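Local coordinates for signal transduction histidine-protein kinase/phosphatase MprB (Mycobacterium hassiacum, PDB 6BLK), which probably autophosphorylates on a histidine using ATP, as a membrane sensor kinase and phosphatase of a two-component system, here represented by its ATP-binding domain, at residues Val40-Val54 / Gly118-Gly130. Residues are numbered along the deposited sequence; the frame is centred on the assembly and turned at random.
Sequences VIGDSSGLGRAVLNV and GLAIVKQVVLKHG. With ATP (adenosine-5'-triphosphate), chain E.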
loop_
_atom_site.group_PDB
_atom_site.type_symbol
_atom_site.label_atom_id
_atom_site.label_comp_id
_atom_site.label_asym_id
_atom_site.label_seq_id
_atom_site.Cartn_x
_atom_site.Cartn_y
_atom_site.Cartn_z
ATOM N N VAL A 40 2.686 -8.172 13.362
ATOM C CA VAL A 40 3.701 -7.133 13.459
ATOM C C VAL A 40 3.572 -6.511 14.839
ATOM O O VAL A 40 2.461 -6.374 15.355
ATOM C CB VAL A 40 3.513 -6.069 12.358
ATOM C CG1 VAL A 40 4.478 -4.892 12.570
ATOM C CG2 VAL A 40 3.691 -6.695 10.947
ATOM N N ILE A 41 4.701 -6.158 15.456
ATOM C CA ILE A 41 4.681 -5.444 16.728
ATOM C C ILE A 41 4.708 -3.962 16.399
ATOM O O ILE A 41 5.632 -3.482 15.735
ATOM C CB ILE A 41 5.866 -5.837 17.630
ATOM C CG1 ILE A 41 5.962 -7.363 17.820
ATOM C CG2 ILE A 41 5.746 -5.116 18.988
ATOM C CD1 ILE A 41 4.777 -7.984 18.481
ATOM N N GLY A 42 3.687 -3.249 16.820
ATOM C CA GLY A 42 3.636 -1.824 16.604
ATOM C C GLY A 42 2.279 -1.220 16.873
ATOM O O GLY A 42 1.586 -1.565 17.842
ATOM N N ASP A 43 1.867 -0.346 15.950
ATOM C CA ASP A 43 0.780 0.600 16.148
ATOM C C ASP A 43 -0.285 0.280 15.109
ATOM O O ASP A 43 -0.120 0.624 13.931
ATOM C CB ASP A 43 1.314 2.007 15.991
ATOM C CG ASP A 43 0.258 3.067 16.157
ATOM O OD1 ASP A 43 -0.948 2.740 16.130
ATOM O OD2 ASP A 43 0.656 4.244 16.304
ATOM N N SER A 44 -1.377 -0.373 15.525
ATOM C CA SER A 44 -2.388 -0.785 14.546
ATOM C C SER A 44 -3.009 0.411 13.831
ATOM O O SER A 44 -3.355 0.315 12.654
ATOM C CB SER A 44 -3.476 -1.642 15.208
ATOM O OG SER A 44 -4.195 -0.927 16.194
ATOM N N SER A 45 -3.171 1.542 14.517
ATOM C CA SER A 45 -3.777 2.703 13.872
ATOM C C SER A 45 -2.862 3.254 12.792
ATOM O O SER A 45 -3.322 3.604 11.689
ATOM C CB SER A 45 -4.094 3.780 14.905
ATOM O OG SER A 45 -2.912 4.217 15.548
ATOM N N GLY A 46 -1.558 3.300 13.076
ATOM C CA GLY A 46 -0.609 3.785 12.093
ATOM C C GLY A 46 -0.523 2.859 10.896
ATOM O O GLY A 46 -0.534 3.307 9.752
ATOM N N LEU A 47 -0.472 1.549 11.153
ATOM C CA LEU A 47 -0.421 0.583 10.068
ATOM C C LEU A 47 -1.696 0.631 9.249
ATOM O O LEU A 47 -1.648 0.510 8.024
ATOM C CB LEU A 47 -0.209 -0.834 10.607
ATOM C CG LEU A 47 1.185 -1.073 11.178
ATOM C CD1 LEU A 47 1.196 -2.308 12.046
ATOM C CD2 LEU A 47 2.276 -1.113 10.117
ATOM N N GLY A 48 -2.837 0.782 9.911
ATOM C CA GLY A 48 -4.089 0.892 9.178
ATOM C C GLY A 48 -4.120 2.125 8.296
ATOM O O GLY A 48 -4.594 2.084 7.155
ATOM N N ARG A 49 -3.586 3.234 8.803
ATOM C CA ARG A 49 -3.516 4.450 8.023
ATOM C C ARG A 49 -2.625 4.252 6.809
ATOM O O ARG A 49 -2.946 4.702 5.710
ATOM C CB ARG A 49 -2.992 5.583 8.898
ATOM C CG ARG A 49 -2.901 6.903 8.188
ATOM C CD ARG A 49 -2.487 7.996 9.154
ATOM N NE ARG A 49 -2.466 9.315 8.521
ATOM C CZ ARG A 49 -2.126 10.437 9.148
ATOM N NH1 ARG A 49 -1.784 10.397 10.429
ATOM N NH2 ARG A 49 -2.132 11.598 8.503
ATOM N N ALA A 50 -1.508 3.556 6.989
ATOM C CA ALA A 50 -0.587 3.327 5.892
ATOM C C ALA A 50 -1.203 2.435 4.821
ATOM O O ALA A 50 -1.144 2.760 3.633
ATOM C CB ALA A 50 0.713 2.759 6.440
ATOM N N VAL A 51 -1.823 1.322 5.213
ATOM C CA VAL A 51 -2.432 0.450 4.216
ATOM C C VAL A 51 -3.578 1.168 3.508
ATOM O O VAL A 51 -3.702 1.092 2.279
ATOM C CB VAL A 51 -2.883 -0.869 4.861
ATOM C CG1 VAL A 51 -3.644 -1.723 3.866
ATOM C CG2 VAL A 51 -1.686 -1.640 5.406
ATOM N N LEU A 52 -4.432 1.868 4.263
ATOM C CA LEU A 52 -5.547 2.586 3.633
ATOM C C LEU A 52 -5.035 3.633 2.658
ATOM O O LEU A 52 -5.616 3.824 1.584
ATOM C CB LEU A 52 -6.438 3.220 4.691
ATOM C CG LEU A 52 -7.629 4.038 4.198
ATOM C CD1 LEU A 52 -8.530 3.148 3.375
ATOM C CD2 LEU A 52 -8.376 4.632 5.394
ATOM N N ASN A 53 -3.942 4.320 2.987
ATOM C CA ASN A 53 -3.452 5.325 2.055
ATOM C C ASN A 53 -2.999 4.696 0.742
ATOM O O ASN A 53 -3.195 5.281 -0.333
ATOM C CB ASN A 53 -2.311 6.132 2.668
ATOM C CG ASN A 53 -2.786 7.122 3.728
ATOM O OD1 ASN A 53 -3.966 7.199 4.073
ATOM N ND2 ASN A 53 -1.852 7.881 4.250
ATOM N N VAL A 54 -2.382 3.510 0.804
ATOM C CA VAL A 54 -1.962 2.844 -0.434
ATOM C C VAL A 54 -3.165 2.311 -1.186
ATOM O O VAL A 54 -3.245 2.464 -2.404
ATOM C CB VAL A 54 -0.924 1.737 -0.163
ATOM C CG1 VAL A 54 -0.561 1.014 -1.448
ATOM C CG2 VAL A 54 0.323 2.330 0.431
ATOM N N GLY A 118 -0.283 11.486 1.386
ATOM C CA GLY A 118 -0.607 10.127 1.808
ATOM C C GLY A 118 0.596 9.205 1.826
ATOM O O GLY A 118 0.762 8.403 2.753
ATOM N N LEU A 119 1.429 9.266 0.802
ATOM C CA LEU A 119 2.532 8.317 0.723
ATOM C C LEU A 119 3.696 8.725 1.610
ATOM O O LEU A 119 4.417 7.865 2.100
ATOM C CB LEU A 119 2.998 8.161 -0.706
ATOM C CG LEU A 119 2.063 7.306 -1.572
ATOM C CD1 LEU A 119 2.534 7.327 -3.015
ATOM C CD2 LEU A 119 1.961 5.886 -1.125
ATOM N N ALA A 120 3.901 10.017 1.840
ATOM C CA ALA A 120 4.852 10.418 2.887
ATOM C C ALA A 120 4.483 9.826 4.249
ATOM O O ALA A 120 5.365 9.417 5.019
ATOM C CB ALA A 120 4.923 11.943 2.964
ATOM N N ILE A 121 3.194 9.793 4.581
ATOM C CA ILE A 121 2.735 9.165 5.817
ATOM C C ILE A 121 3.041 7.675 5.797
ATOM O O ILE A 121 3.464 7.106 6.800
ATOM C CB ILE A 121 1.235 9.432 6.016
ATOM C CG1 ILE A 121 1.013 10.925 6.273
ATOM C CG2 ILE A 121 0.618 8.570 7.110
ATOM C CD1 ILE A 121 1.699 11.482 7.500
ATOM N N VAL A 122 2.808 7.019 4.667
ATOM C CA VAL A 122 3.094 5.593 4.536
ATOM C C VAL A 122 4.564 5.314 4.855
ATOM O O VAL A 122 4.880 4.385 5.601
ATOM C CB VAL A 122 2.733 5.086 3.124
ATOM C CG1 VAL A 122 3.208 3.682 2.924
ATOM C CG2 VAL A 122 1.259 5.160 2.912
ATOM N N LYS A 123 5.480 6.046 4.206
ATOM C CA LYS A 123 6.911 5.878 4.447
ATOM C C LYS A 123 7.250 6.062 5.924
ATOM O O LYS A 123 7.991 5.248 6.501
ATOM C CB LYS A 123 7.714 6.848 3.582
ATOM C CG LYS A 123 9.191 6.734 3.792
ATOM C CD LYS A 123 9.960 7.627 2.880
ATOM C CE LYS A 123 11.457 7.611 3.175
ATOM N NZ LYS A 123 12.193 6.772 2.212
ATOM N N GLN A 124 6.670 7.069 6.579
ATOM C CA GLN A 124 6.968 7.292 7.999
ATOM C C GLN A 124 6.537 6.087 8.847
ATOM O O GLN A 124 7.308 5.562 9.678
ATOM C CB GLN A 124 6.264 8.569 8.465
ATOM C CG GLN A 124 6.617 8.942 9.927
ATOM C CD GLN A 124 6.363 10.412 10.247
ATOM O OE1 GLN A 124 6.244 11.252 9.346
ATOM N NE2 GLN A 124 6.279 10.730 11.534
ATOM N N VAL A 125 5.308 5.624 8.637
ATOM C CA VAL A 125 4.786 4.490 9.398
ATOM C C VAL A 125 5.624 3.250 9.149
ATOM O O VAL A 125 6.023 2.536 10.090
ATOM C CB VAL A 125 3.317 4.249 9.039
ATOM C CG1 VAL A 125 2.844 2.965 9.623
ATOM C CG2 VAL A 125 2.447 5.372 9.537
ATOM N N VAL A 126 5.953 2.991 7.888
ATOM C CA VAL A 126 6.698 1.780 7.571
ATOM C C VAL A 126 8.080 1.849 8.191
ATOM O O VAL A 126 8.537 0.880 8.812
ATOM C CB VAL A 126 6.744 1.555 6.053
ATOM C CG1 VAL A 126 7.699 0.459 5.710
ATOM C CG2 VAL A 126 5.383 1.233 5.577
ATOM N N LEU A 127 8.757 2.995 8.089
ATOM C CA LEU A 127 10.071 3.106 8.735
ATOM C C LEU A 127 9.968 2.996 10.254
ATOM O O LEU A 127 10.864 2.421 10.895
ATOM C CB LEU A 127 10.761 4.405 8.330
ATOM C CG LEU A 127 11.156 4.504 6.861
ATOM C CD1 LEU A 127 11.798 5.859 6.598
ATOM C CD2 LEU A 127 12.090 3.426 6.437
ATOM N N LYS A 128 8.945 3.592 10.861
ATOM C CA LYS A 128 8.824 3.510 12.311
ATOM C C LYS A 128 8.638 2.070 12.784
ATOM O O LYS A 128 9.013 1.753 13.919
ATOM C CB LYS A 128 7.696 4.416 12.794
ATOM C CG LYS A 128 6.353 3.764 13.011
ATOM C CD LYS A 128 5.259 4.804 13.329
ATOM C CE LYS A 128 3.871 4.159 13.344
ATOM N NZ LYS A 128 2.750 5.063 13.667
ATOM N N HIS A 129 8.141 1.188 11.918
ATOM C CA HIS A 129 7.983 -0.237 12.195
ATOM C C HIS A 129 9.147 -1.103 11.704
ATOM O O HIS A 129 9.020 -2.333 11.666
ATOM C CB HIS A 129 6.676 -0.733 11.567
ATOM C CG HIS A 129 5.456 -0.280 12.291
ATOM N ND1 HIS A 129 4.890 0.961 12.101
ATOM C CD2 HIS A 129 4.689 -0.905 13.213
ATOM C CE1 HIS A 129 3.826 1.081 12.880
ATOM N NE2 HIS A 129 3.700 -0.029 13.584
ATOM N N GLY A 130 10.254 -0.501 11.314
ATOM C CA GLY A 130 11.399 -1.206 10.837
ATOM C C GLY A 130 11.267 -1.835 9.493
ATOM O O GLY A 130 12.024 -2.753 9.183
HETATM P PG ATP E . -3.394 12.424 -0.602
HETATM O O1G ATP E . -2.928 10.981 -0.616
HETATM O O2G ATP E . -2.626 13.411 0.291
HETATM O O3G ATP E . -4.902 12.593 -0.513
HETATM P PB ATP E . -2.387 12.143 -3.337
HETATM O O1B ATP E . -2.315 13.103 -4.512
HETATM O O2B ATP E . -3.203 10.899 -3.403
HETATM O O3B ATP E . -3.027 12.979 -2.089
HETATM P PA ATP E . -0.090 10.480 -2.581
HETATM O O1A ATP E . 1.091 10.822 -1.677
HETATM O O2A ATP E . -1.036 9.396 -2.128
HETATM O O3A ATP E . -0.851 11.902 -2.836
HETATM O "O5'" ATP E . 0.485 10.205 -4.015
HETATM C "C5'" ATP E . 1.364 11.131 -4.629
HETATM C "C4'" ATP E . 1.110 11.118 -6.131
HETATM O "O4'" ATP E . 1.655 9.892 -6.632
HETATM C "C3'" ATP E . -0.346 11.159 -6.611
HETATM O "O3'" ATP E . -0.850 12.508 -6.721
HETATM C "C2'" ATP E . -0.217 10.483 -7.963
HETATM O "O2'" ATP E . 0.296 11.383 -8.962
HETATM C "C1'" ATP E . 0.855 9.445 -7.719
HETATM N N9 ATP E . 0.324 8.123 -7.339
HETATM C C8 ATP E . 0.315 7.535 -6.095
HETATM N N7 ATP E . -0.220 6.283 -6.170
HETATM C C5 ATP E . -0.544 6.081 -7.466
HETATM C C6 ATP E . -1.105 4.960 -8.186
HETATM N N6 ATP E . -1.462 3.861 -7.507
HETATM N N1 ATP E . -1.277 5.096 -9.500
HETATM C C2 ATP E . -0.932 6.216 -10.160
HETATM N N3 ATP E . -0.386 7.284 -9.561
HETATM C C4 ATP E . -0.169 7.258 -8.226
HETATM O O HOH W 1 8.132 -4.090 13.746
#
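His129 reaches across to Asp43, whose backbone N donates to ring NE2 over 3.0 Å at 163°, close to the ring plane. One ring face carries Leu47, with CD2 3.7 Å from the ring centroid and almost directly over it, a CH-pi contact. At the other ring nitrogen, ND1 donates to Val125 O (2.8 Å), a carbonyl that His129 N approaches from its other face; with CG anti to the carbonyl carbon (chi1 -73°), the ring reaches both partners, which fix its rotation. Beyond it, Val125 CG1 packs on Ala50 CB at 3.8 Å, and Val122 CG2 lies against Asn53 CB and Val54 CG2. The 44-54 part of helix 44-60 and helix 118-128 run roughly antiparallel at 140°, their axes 8.7 Å apart; in this Bergerat (GHKL) ATPase fold they lie over the mixed sheet, where Val54 meets Ile149. At the nucleotide end, Asn53 ND2 donates to Gly118 O (3.1 Å), which also accepts from Val122 N, while Leu119 N donates to ATP O1A (2.9 Å). Further out, Asp43 is the N-cap of helix 44-60: its OD1 takes Gly46 N from above the carboxylate plane and Ser45 OG on the syn side, leaving OD2 a long salt bridge to Lys128 NZ (3.5 Å).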